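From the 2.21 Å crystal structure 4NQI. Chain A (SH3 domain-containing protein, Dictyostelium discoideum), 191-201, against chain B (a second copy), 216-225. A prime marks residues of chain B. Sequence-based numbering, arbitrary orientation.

Chain A, residues 191-201: FLSQFNQFLEK
Chain B 216-225: NLNTHRDLIN

Two helices, one from each copy of the protein, pack nearly antiparallel: their N-to-C directions differ by 151°, the axes approach to 9.8 Å, and 439 Å² is buried, both sides summed. All of 191-201 is helical, with phi/psi near -62/-40, and 216-224 of chain B matches it. The register is set by three CA pairs: Leu192 CA to His220′ CA is 6.4 Å, Ser193 CA to Ile224′ CA is 7.0 Å. Asn196 CA to Leu217′ CA is 6.7 Å.

Phe191 (chi1 t) stays out of reach. Leu192, m/t and pointing toward chain B, makes the first large contact. Its CD2 sits 3.8 Å from the centroid of the His220′ ring, only 5° off the normal, a CH-pi contact over one face, while its CD1 meets Leu223′ CD1 at 3.8 Å. Ser193 (t) points sideways; its small side chain accompanies a close backbone approach, CA to Ile224′ CD1 at 3.7 Å. Gln194 points away, and Phe195 (t) makes no contact.

One turn after Leu192, Asn196 (m, chi2 -17°) supplies the polar centre. His220′ (m, chi2 170°) donates from ND1 to Asn196 OD1 at 2.8 Å and a nearly straight 173°, so the acceptor lies at the ring edge, near its plane. An amide suits this buried place because its oxygen accepts the hydrogen bond from the imidazole N-H amid apolar neighbours: OD1 lies 3.4 Å from Leu217′ CD2, and Asn196 ND2 lies 3.5 Å from Ile224′ CD1. Leu217′ and Ile224′ are both m/t.

Gln197 and Phe198 make no contact. Leu199 (m/t) points toward the partner, with CB 4.1 Å from Leu217′ CD2 and CD1 4.0 Å from His220′ CE1. At the exposed margin, Glu200 (m/t) starts sideways but comes nearer at its end; its aliphatic CG lies 4.0 Å from Leu217′ CD1. Lys201 is out of reach.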

# COMPACT_ATOMS: atom_id res chain seq x y z
N PHE A 191 15.58 6.45 17.94
CA PHE A 191 14.80 5.38 17.33
C PHE A 191 13.57 5.92 16.61
O PHE A 191 13.33 5.60 15.44
CB PHE A 191 14.38 4.37 18.41
CG PHE A 191 13.37 3.36 17.95
CD1 PHE A 191 13.75 2.24 17.24
CD2 PHE A 191 12.02 3.53 18.26
CE1 PHE A 191 12.81 1.30 16.83
CE2 PHE A 191 11.08 2.60 17.85
CZ PHE A 191 11.48 1.49 17.13
N LEU A 192 12.80 6.74 17.31
CA LEU A 192 11.59 7.33 16.76
C LEU A 192 11.90 8.30 15.62
O LEU A 192 11.21 8.32 14.60
CB LEU A 192 10.79 8.03 17.86
CG LEU A 192 10.16 7.12 18.91
CD1 LEU A 192 9.53 7.94 20.03
CD2 LEU A 192 9.11 6.21 18.27
N SER A 193 12.95 9.10 15.81
CA SER A 193 13.35 10.08 14.80
C SER A 193 13.69 9.41 13.47
O SER A 193 13.32 9.90 12.40
CB SER A 193 14.54 10.90 15.29
OG SER A 193 14.99 11.79 14.29
N GLN A 194 14.38 8.27 13.55
CA GLN A 194 14.77 7.53 12.36
C GLN A 194 13.58 6.81 11.72
O GLN A 194 13.48 6.73 10.50
CB GLN A 194 15.90 6.55 12.68
CG GLN A 194 17.23 7.23 12.95
CD GLN A 194 18.28 6.29 13.52
OE1 GLN A 194 17.96 5.19 13.99
NE2 GLN A 194 19.53 6.72 13.50
N PHE A 195 12.68 6.29 12.56
CA PHE A 195 11.50 5.59 12.05
C PHE A 195 10.56 6.58 11.36
O PHE A 195 9.89 6.23 10.38
CB PHE A 195 10.78 4.86 13.19
CG PHE A 195 9.91 3.72 12.72
CD1 PHE A 195 10.45 2.45 12.56
CD2 PHE A 195 8.56 3.92 12.46
CE1 PHE A 195 9.65 1.40 12.14
CE2 PHE A 195 7.77 2.86 12.03
CZ PHE A 195 8.31 1.60 11.87
N ASN A 196 10.51 7.81 11.87
CA ASN A 196 9.64 8.85 11.33
C ASN A 196 9.84 9.11 9.84
O ASN A 196 8.89 9.43 9.12
CB ASN A 196 9.83 10.16 12.09
CG ASN A 196 9.15 10.16 13.44
OD1 ASN A 196 8.27 9.33 13.71
ND2 ASN A 196 9.53 11.09 14.31
N GLN A 197 11.08 8.97 9.37
CA GLN A 197 11.41 9.17 7.96
C GLN A 197 10.55 8.28 7.07
O GLN A 197 10.08 8.71 6.02
CB GLN A 197 12.89 8.87 7.71
CG GLN A 197 13.84 9.86 8.37
CD GLN A 197 13.55 11.28 7.95
OE1 GLN A 197 13.76 11.66 6.80
NE2 GLN A 197 13.05 12.08 8.88
N PHE A 198 10.35 7.05 7.52
CA PHE A 198 9.52 6.08 6.81
C PHE A 198 8.04 6.45 6.85
O PHE A 198 7.34 6.38 5.84
CB PHE A 198 9.74 4.69 7.42
CG PHE A 198 8.65 3.72 7.11
CD1 PHE A 198 8.49 3.23 5.82
CD2 PHE A 198 7.80 3.26 8.10
CE1 PHE A 198 7.49 2.33 5.52
CE2 PHE A 198 6.80 2.36 7.81
CZ PHE A 198 6.64 1.89 6.52
N LEU A 199 7.56 6.84 8.03
CA LEU A 199 6.17 7.26 8.21
C LEU A 199 5.81 8.42 7.29
O LEU A 199 4.74 8.43 6.67
CB LEU A 199 5.92 7.64 9.67
CG LEU A 199 6.17 6.55 10.72
CD1 LEU A 199 5.82 7.05 12.12
CD2 LEU A 199 5.39 5.29 10.39
N GLU A 200 6.71 9.41 7.20
CA GLU A 200 6.49 10.57 6.35
C GLU A 200 6.37 10.17 4.88
O GLU A 200 5.57 10.74 4.14
CB GLU A 200 7.63 11.59 6.53
CG GLU A 200 7.67 12.24 7.91
CD GLU A 200 8.90 13.10 8.13
OE1 GLU A 200 9.49 13.58 7.13
OE2 GLU A 200 9.29 13.31 9.30
N LYS A 201 7.16 9.18 4.47
CA LYS A 201 7.11 8.69 3.09
C LYS A 201 5.88 7.83 2.82
O LYS A 201 5.39 7.79 1.69
CB LYS A 201 8.39 7.92 2.75
CG LYS A 201 9.60 8.81 2.48
CD LYS A 201 9.39 9.66 1.23
CE LYS A 201 10.61 10.53 0.94
NZ LYS A 201 10.47 11.25 -0.36
N ASN B 216 0.77 9.71 15.18
CA ASN B 216 2.02 9.15 15.70
C ASN B 216 3.17 10.14 15.56
O ASN B 216 3.94 10.33 16.50
CB ASN B 216 2.37 7.85 14.97
CG ASN B 216 1.31 6.78 15.12
OD1 ASN B 216 0.60 6.46 14.17
ND2 ASN B 216 1.20 6.22 16.32
N LEU B 217 3.28 10.77 14.39
CA LEU B 217 4.29 11.79 14.15
C LEU B 217 4.20 12.92 15.17
O LEU B 217 5.21 13.37 15.71
CB LEU B 217 4.16 12.36 12.73
CG LEU B 217 4.64 11.48 11.58
CD1 LEU B 217 4.41 12.16 10.24
CD2 LEU B 217 6.11 11.13 11.75
N ASN B 218 2.98 13.38 15.44
CA ASN B 218 2.75 14.41 16.45
C ASN B 218 3.20 13.94 17.84
O ASN B 218 3.86 14.69 18.57
CB ASN B 218 1.28 14.83 16.47
CG ASN B 218 1.00 15.93 17.47
OD1 ASN B 218 1.39 17.08 17.26
ND2 ASN B 218 0.33 15.59 18.57
N THR B 219 2.84 12.71 18.19
CA THR B 219 3.25 12.13 19.47
C THR B 219 4.77 11.98 19.57
O THR B 219 5.37 12.36 20.58
CB THR B 219 2.59 10.75 19.70
OG1 THR B 219 1.18 10.92 19.86
CG2 THR B 219 3.15 10.08 20.94
N HIS B 220 5.39 11.45 18.51
CA HIS B 220 6.84 11.25 18.49
C HIS B 220 7.59 12.57 18.58
O HIS B 220 8.59 12.67 19.29
CB HIS B 220 7.27 10.49 17.23
CG HIS B 220 6.64 9.14 17.08
ND1 HIS B 220 6.73 8.41 15.92
CD2 HIS B 220 5.90 8.41 17.94
CE1 HIS B 220 6.08 7.27 16.07
NE2 HIS B 220 5.56 7.24 17.29
N ARG B 221 7.11 13.57 17.85
CA ARG B 221 7.75 14.89 17.83
C ARG B 221 7.82 15.49 19.23
O ARG B 221 8.84 16.04 19.62
CB ARG B 221 6.99 15.84 16.90
CG ARG B 221 7.77 17.10 16.56
CD ARG B 221 6.87 18.21 16.03
NE ARG B 221 5.76 17.70 15.23
CZ ARG B 221 5.87 17.29 13.97
NH1 ARG B 221 7.05 17.31 13.37
NH2 ARG B 221 4.80 16.85 13.32
N ASP B 222 6.72 15.38 19.97
CA ASP B 222 6.68 15.86 21.35
C ASP B 222 7.62 15.04 22.22
O ASP B 222 8.28 15.57 23.12
CB ASP B 222 5.25 15.80 21.89
CG ASP B 222 5.11 16.47 23.24
OD1 ASP B 222 5.28 17.71 23.31
OD2 ASP B 222 4.82 15.77 24.24
N LEU B 223 7.69 13.74 21.94
CA LEU B 223 8.59 12.83 22.66
C LEU B 223 10.06 13.15 22.36
O LEU B 223 10.88 13.22 23.27
CB LEU B 223 8.30 11.38 22.28
CG LEU B 223 7.23 10.63 23.08
CD1 LEU B 223 7.06 9.21 22.55
CD2 LEU B 223 7.59 10.60 24.55
N ILE B 224 10.37 13.35 21.08
CA ILE B 224 11.72 13.67 20.64
C ILE B 224 12.21 15.01 21.21
O ILE B 224 13.34 15.11 21.69
CB ILE B 224 11.81 13.68 19.09
CG1 ILE B 224 11.67 12.26 18.54
CG2 ILE B 224 13.11 14.30 18.62
CD1 ILE B 224 11.34 12.20 17.05
N ASN B 225 11.34 16.02 21.18
CA ASN B 225 11.68 17.34 21.71
C ASN B 225 11.85 17.37 23.23
O ASN B 225 12.33 18.36 23.78
CB ASN B 225 10.63 18.38 21.28
CG ASN B 225 10.69 18.69 19.79
OD1 ASN B 225 11.69 19.20 19.28
ND2 ASN B 225 9.59 18.42 19.09